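Local coordinates for protein Pyrimidine/purine nucleoside phosphorylase (Acinetobacter sp. ADP1, PDB 3HQX) that probably cleaves diverse purine and pyrimidine nucleosides with phosphate, giving ribose 1-phosphate and the free base, and can run the reactions in reverse, at residues 70-73 with 78-81; 87-90 with 94-97. One frame throughout, in Å; residues are numbered along the deposited sequence.

How the contacts relate
Contact 1 is a hairpin contact within one sheet, whereas contact 2 packs the two sheets of the cupin sandwich against each other; their centres lie about 7 Å apart, on the same side of the chain's centre. Strands 67-72 and 94-98 are sheet neighbours and join the contacts through probable backbone hydrogen bonds, A73 N to L94 O at 2.7 Å and K71 N to K96 O at 2.9 Å. Contact 1 closes before contact 2 opens, and strand 79-82 is followed directly by strand 86-89. Apolar packing joins them too, with F81 CZ 3.6 Å from F87 CB, and so ties the hairpin to the interface between the sheets.

Contact 1 (70-73 with 78-81); sequences VKIA and SELF
The aromatic ring of F81 meets V70 obliquely, with F81 CD2 4.0 Å from V70 CG2, and the two side chains cross at about a right angle. A second ring, that of F87 on strand 86-89, also meets F81, their planes inclined by about 40°. V70 and F81 are both buried, where an apolar branch and a ring fit. The other flat group, the carboxylate of E79, has I72 CD1 3.9 Å from its OE2, so the branch end of the isoleucine lies beside a carboxylate that is probably ionised; both residues are partly exposed. A water accepts from I72 N at 2.9 Å and also approaches E79 OE2, at a distance short enough to leave the details of that bond doubtful.

The backbones pair as an antiparallel hairpin. V70 and E79 form a hydrogen-bonded pair: V70 N donates to E79 O at 2.8 Å, while E79 N returns a bond to V70 O at 2.9 Å. V70 O also receives a CA-H contact from S78. The chain of K71, extended until it bends at its last torsion (chi4 62°), turns NZ toward S78 OG for a weak bond of 3.3 Å. Both residues are partly exposed, where a long flexible lysine and a small hydroxyl can meet at the surface.

Strand 79-82 is the outermost strand of its sheet within this chain, and strand 67-72 lies between it and strand 94-98.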
ATOM      1  N   VAL A  70     -17.572  -9.390  -6.838  1.00  8.18           N
ATOM      2  CA  VAL A  70     -17.742  -9.648  -5.403  1.00  8.17           C
ATOM      3  C   VAL A  70     -19.012 -10.417  -5.140  1.00  8.87           C
ATOM      4  O   VAL A  70     -20.049 -10.100  -5.699  1.00  7.44           O
ATOM      5  CB  VAL A  70     -17.825  -8.318  -4.598  1.00  9.43           C
ATOM      6  CG1 VAL A  70     -17.839  -8.611  -3.136  1.00  8.86           C
ATOM      7  CG2 VAL A  70     -16.627  -7.442  -4.910  1.00 10.33           C
ATOM      8  N   LYS A  71     -18.923 -11.392  -4.236  1.00  9.53           N
ATOM      9  CA  LYS A  71     -20.108 -12.034  -3.680  1.00 10.71           C
ATOM     10  C   LYS A  71     -20.218 -11.568  -2.266  1.00 10.35           C
ATOM     11  O   LYS A  71     -19.305 -11.849  -1.418  1.00  9.95           O
ATOM     12  CB  LYS A  71     -19.966 -13.541  -3.650  1.00 11.22           C
ATOM     13  CG  LYS A  71     -20.067 -14.158  -4.985  1.00 14.14           C
ATOM     14  CD  LYS A  71     -20.186 -15.649  -4.848  1.00 17.89           C
ATOM     15  CE  LYS A  71     -20.486 -16.291  -6.188  1.00 21.49           C
ATOM     16  NZ  LYS A  71     -19.418 -16.085  -7.221  1.00 22.18           N
ATOM     17  N   ILE A  72     -21.325 -10.881  -1.996  1.00 11.50           N
ATOM     18  CA  ILE A  72     -21.561 -10.262  -0.700  1.00 12.50           C
ATOM     19  C   ILE A  72     -22.473 -11.099   0.171  1.00 13.31           C
ATOM     20  O   ILE A  72     -23.582 -11.511  -0.269  1.00 12.94           O
ATOM     21  CB  ILE A  72     -22.192  -8.867  -0.844  1.00 12.48           C
ATOM     22  CG1 ILE A  72     -21.270  -7.969  -1.683  1.00 12.46           C
ATOM     23  CG2 ILE A  72     -22.408  -8.256   0.513  1.00 13.46           C
ATOM     24  CD1 ILE A  72     -21.936  -6.661  -2.164  1.00 13.52           C
ATOM     25  N   ALA A  73     -22.043 -11.292   1.415  1.00 13.65           N
ATOM     26  CA  ALA A  73     -22.895 -11.911   2.412  1.00 15.82           C
ATOM     27  C   ALA A  73     -23.234 -13.304   1.898  1.00 17.24           C
ATOM     28  O   ALA A  73     -22.310 -14.044   1.505  1.00 17.67           O
ATOM     29  CB  ALA A  73     -24.138 -11.040   2.665  1.00 15.23           C
ATOM     30  N   SER A  78     -21.834 -13.274  -8.387  1.00 17.18           N
ATOM     31  CA  SER A  78     -20.902 -12.198  -8.286  1.00 16.21           C
ATOM     32  C   SER A  78     -21.560 -10.971  -8.865  1.00 14.59           C
ATOM     33  O   SER A  78     -22.352 -11.055  -9.831  1.00 14.79           O
ATOM     34  CB  SER A  78     -19.639 -12.468  -9.108  1.00 16.47           C
ATOM     35  OG  SER A  78     -18.614 -13.054  -8.330  1.00 22.93           O
ATOM     36  N   GLU A  79     -21.214  -9.832  -8.287  1.00 11.53           N
ATOM     37  CA  GLU A  79     -21.638  -8.519  -8.747  1.00 10.80           C
ATOM     38  C   GLU A  79     -20.337  -7.790  -9.168  1.00 10.22           C
ATOM     39  O   GLU A  79     -19.285  -7.924  -8.548  1.00  9.80           O
ATOM     40  CB  GLU A  79     -22.280  -7.721  -7.611  1.00 11.46           C
ATOM     41  CG  GLU A  79     -23.610  -8.331  -7.035  1.00 14.32           C
ATOM     42  CD  GLU A  79     -24.073  -7.636  -5.754  1.00 16.97           C
ATOM     43  OE1 GLU A  79     -24.267  -6.388  -5.760  1.00 18.56           O
ATOM     44  OE2 GLU A  79     -24.282  -8.326  -4.733  1.00 20.09           O
ATOM     45  N   LEU A  80     -20.458  -7.000 -10.212  1.00  9.27           N
ATOM     46  CA  LEU A  80     -19.351  -6.285 -10.825  1.00  8.73           C
ATOM     47  C   LEU A  80     -19.312  -4.835 -10.325  1.00  9.19           C
ATOM     48  O   LEU A  80     -20.311  -4.154 -10.335  1.00  8.66           O
ATOM     49  CB  LEU A  80     -19.556  -6.234 -12.334  1.00  8.73           C
ATOM     50  CG  LEU A  80     -18.546  -5.467 -13.204  1.00  9.62           C
ATOM     51  CD1 LEU A  80     -17.241  -6.161 -13.273  1.00 10.68           C
ATOM     52  CD2 LEU A  80     -19.160  -5.390 -14.621  1.00 11.84           C
ATOM     53  N   PHE A  81     -18.127  -4.392  -9.947  1.00  9.37           N
ATOM     54  CA  PHE A  81     -17.904  -3.012  -9.550  1.00  9.11           C
ATOM     55  C   PHE A  81     -16.696  -2.467 -10.244  1.00  9.55           C
ATOM     56  O   PHE A  81     -15.663  -3.162 -10.345  1.00 10.03           O
ATOM     57  CB  PHE A  81     -17.708  -2.949  -8.030  1.00  9.49           C
ATOM     58  CG  PHE A  81     -18.877  -3.469  -7.282  1.00  8.86           C
ATOM     59  CD1 PHE A  81     -20.011  -2.699  -7.107  1.00  9.75           C
ATOM     60  CD2 PHE A  81     -18.915  -4.781  -6.863  1.00 10.72           C
ATOM     61  CE1 PHE A  81     -21.133  -3.223  -6.470  1.00 10.08           C
ATOM     62  CE2 PHE A  81     -20.037  -5.286  -6.232  1.00 10.86           C
ATOM     63  CZ  PHE A  81     -21.133  -4.517  -6.041  1.00  9.90           C
TER
HETATM   64  O   HOH W   1     -23.054 -10.484  -4.234  1.00 18.60           O

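Contact 2 (87-90 with 94-97); sequences FYVP and LFKI
L94 touches V89 through its backbone rather than its side chain, L94 O lying 3.9 Å from V89 CG1, in a contact between the two facing sheets of a cupin beta-sandwich. Strands 86-89 and 94-98 belong to different sheets, so side chains bridge the gap. The CB of L94 points away from V89, which leaves the next residue to fill the interior.

F95 does so. Its CD2 receives both branches of V89, CG2 at 3.7 Å and CG1 at 4.0 Å; beta-branching lets V89 bring two methyls to the one ring carbon, F95 CD2. With chi1 at 69°, F95 CG sits between the backbone N and the carbonyl carbon, and its ring is presented to F87 in a T-shaped stack. The edge of F87 is turned toward one face of F95, centroids 5.3 Å apart and planes at 73°; F87 CE1 stands 3.9 Å above that face, offset toward its rim. Phenylalanine suits both places, since a ring can offer its hydrogen-bearing edge to the electron-rich face of another in a buried setting. F53 of strand 51-54 also meets the F95 ring, and M61 of strand 59-63 touches both phenylalanines.

Two residues on, I97 points back into the interior, as expected of a strand, and its side chain reaches F87 more loosely: I97 CD1 lies at the edge of the F87 ring, near its plane, 4.5 Å from F87 CZ.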
ATOM      1  N   PHE A  87     -19.798  -0.761  -2.727  1.00  8.37           N
ATOM      2  CA  PHE A  87     -20.728  -1.761  -2.223  1.00  8.89           C
ATOM      3  C   PHE A  87     -20.742  -1.762  -0.699  1.00  9.45           C
ATOM      4  O   PHE A  87     -19.788  -1.369  -0.055  1.00  9.47           O
ATOM      5  CB  PHE A  87     -20.497  -3.161  -2.811  1.00  9.75           C
ATOM      6  CG  PHE A  87     -19.164  -3.770  -2.513  1.00  8.03           C
ATOM      7  CD1 PHE A  87     -18.979  -4.515  -1.343  1.00  6.95           C
ATOM      8  CD2 PHE A  87     -18.088  -3.617  -3.377  1.00  8.52           C
ATOM      9  CE1 PHE A  87     -17.733  -5.129  -1.083  1.00  9.82           C
ATOM     10  CE2 PHE A  87     -16.890  -4.170  -3.121  1.00  7.38           C
ATOM     11  CZ  PHE A  87     -16.697  -4.936  -1.971  1.00  7.46           C
ATOM     12  N   TYR A  88     -21.885  -2.170  -0.157  1.00  9.11           N
ATOM     13  CA  TYR A  88     -22.095  -2.203   1.289  1.00 10.27           C
ATOM     14  C   TYR A  88     -22.034  -3.633   1.795  1.00 10.42           C
ATOM     15  O   TYR A  88     -22.658  -4.510   1.211  1.00 10.68           O
ATOM     16  CB  TYR A  88     -23.465  -1.602   1.612  1.00 10.44           C
ATOM     17  CG  TYR A  88     -23.832  -1.629   3.065  1.00 11.40           C
ATOM     18  CD1 TYR A  88     -23.336  -0.679   3.940  1.00 10.49           C
ATOM     19  CD2 TYR A  88     -24.686  -2.614   3.557  1.00 12.66           C
ATOM     20  CE1 TYR A  88     -23.665  -0.709   5.296  1.00 12.43           C
ATOM     21  CE2 TYR A  88     -25.036  -2.652   4.911  1.00 10.50           C
ATOM     22  CZ  TYR A  88     -24.522  -1.703   5.766  1.00 12.37           C
ATOM     23  OH  TYR A  88     -24.899  -1.728   7.114  1.00 13.74           O
ATOM     24  N   VAL A  89     -21.345  -3.829   2.925  1.00 11.68           N
ATOM     25  CA  VAL A  89     -21.277  -5.133   3.570  1.00 11.64           C
ATOM     26  C   VAL A  89     -21.844  -4.970   4.960  1.00 11.66           C
ATOM     27  O   VAL A  89     -21.357  -4.172   5.744  1.00 11.62           O
ATOM     28  CB  VAL A  89     -19.830  -5.654   3.617  1.00 11.51           C
ATOM     29  CG1 VAL A  89     -19.772  -7.135   4.103  1.00 11.04           C
ATOM     30  CG2 VAL A  89     -19.139  -5.461   2.210  1.00 11.37           C
ATOM     31  N   PRO A  90     -22.909  -5.728   5.269  1.00 12.44           N
ATOM     32  CA  PRO A  90     -23.417  -5.679   6.626  1.00 13.18           C
ATOM     33  C   PRO A  90     -22.399  -6.084   7.683  1.00 12.44           C
ATOM     34  O   PRO A  90     -21.416  -6.760   7.386  1.00 11.76           O
ATOM     35  CB  PRO A  90     -24.597  -6.664   6.615  1.00 12.99           C
ATOM     36  CG  PRO A  90     -24.618  -7.316   5.265  1.00 14.22           C
ATOM     37  CD  PRO A  90     -23.517  -6.777   4.443  1.00 12.32           C
ATOM     38  N   LEU A  94     -19.594 -11.110   5.594  1.00 12.92           N
ATOM     39  CA  LEU A  94     -18.404 -11.352   4.786  1.00 13.03           C
ATOM     40  C   LEU A  94     -18.637 -11.004   3.322  1.00 12.57           C
ATOM     41  O   LEU A  94     -19.778 -10.825   2.863  1.00 11.07           O
ATOM     42  CB  LEU A  94     -17.949 -12.820   4.859  1.00 13.71           C
ATOM     43  CG  LEU A  94     -18.772 -13.962   4.245  1.00 13.86           C
ATOM     44  CD1 LEU A  94     -18.695 -13.985   2.809  1.00 17.19           C
ATOM     45  CD2 LEU A  94     -18.258 -15.311   4.747  1.00 14.40           C
ATOM     46  N   PHE A  95     -17.534 -10.922   2.601  1.00 12.11           N
ATOM     47  CA  PHE A  95     -17.556 -10.792   1.157  1.00 11.30           C
ATOM     48  C   PHE A  95     -16.358 -11.504   0.560  1.00  9.57           C
ATOM     49  O   PHE A  95     -15.357 -11.669   1.240  1.00 10.94           O
ATOM     50  CB  PHE A  95     -17.684  -9.312   0.718  1.00 11.33           C
ATOM     51  CG  PHE A  95     -16.477  -8.443   0.982  1.00 10.57           C
ATOM     52  CD1 PHE A  95     -15.544  -8.259  -0.005  1.00  8.99           C
ATOM     53  CD2 PHE A  95     -16.303  -7.787   2.161  1.00 11.30           C
ATOM     54  CE1 PHE A  95     -14.482  -7.416   0.155  1.00 10.19           C
ATOM     55  CE2 PHE A  95     -15.222  -6.922   2.323  1.00 10.49           C
ATOM     56  CZ  PHE A  95     -14.312  -6.766   1.319  1.00  9.74           C
ATOM     57  N   LYS A  96     -16.492 -11.931  -0.694  1.00  8.82           N
ATOM     58  CA  LYS A  96     -15.464 -12.662  -1.416  1.00  9.36           C
ATOM     59  C   LYS A  96     -15.219 -11.922  -2.702  1.00  9.51           C
ATOM     60  O   LYS A  96     -16.165 -11.693  -3.451  1.00  9.53           O
ATOM     61  CB  LYS A  96     -15.909 -14.087  -1.714  1.00  8.98           C
ATOM     62  CG  LYS A  96     -16.351 -14.882  -0.468  1.00 11.60           C
ATOM     63  CD  LYS A  96     -16.617 -16.353  -0.790  1.00 15.79           C
ATOM     64  CE  LYS A  96     -16.787 -17.129   0.469  1.00 20.15           C
ATOM     65  NZ  LYS A  96     -17.715 -16.394   1.374  1.00 22.96           N
ATOM     66  N   ILE A  97     -13.974 -11.509  -2.915  1.00  8.79           N
ATOM     67  CA  ILE A  97     -13.631 -10.568  -3.941  1.00  9.11           C
ATOM     68  C   ILE A  97     -12.555 -11.147  -4.860  1.00  8.58           C
ATOM     69  O   ILE A  97     -11.607 -11.830  -4.407  1.00  8.63           O
ATOM     70  CB  ILE A  97     -13.213  -9.214  -3.320  1.00  9.07           C
ATOM     71  CG1 ILE A  97     -12.963  -8.137  -4.400  1.00  9.30           C
ATOM     72  CG2 ILE A  97     -11.966  -9.376  -2.428  1.00  9.84           C
ATOM     73  CD1 ILE A  97     -13.036  -6.667  -3.846  1.00  8.02           C
TER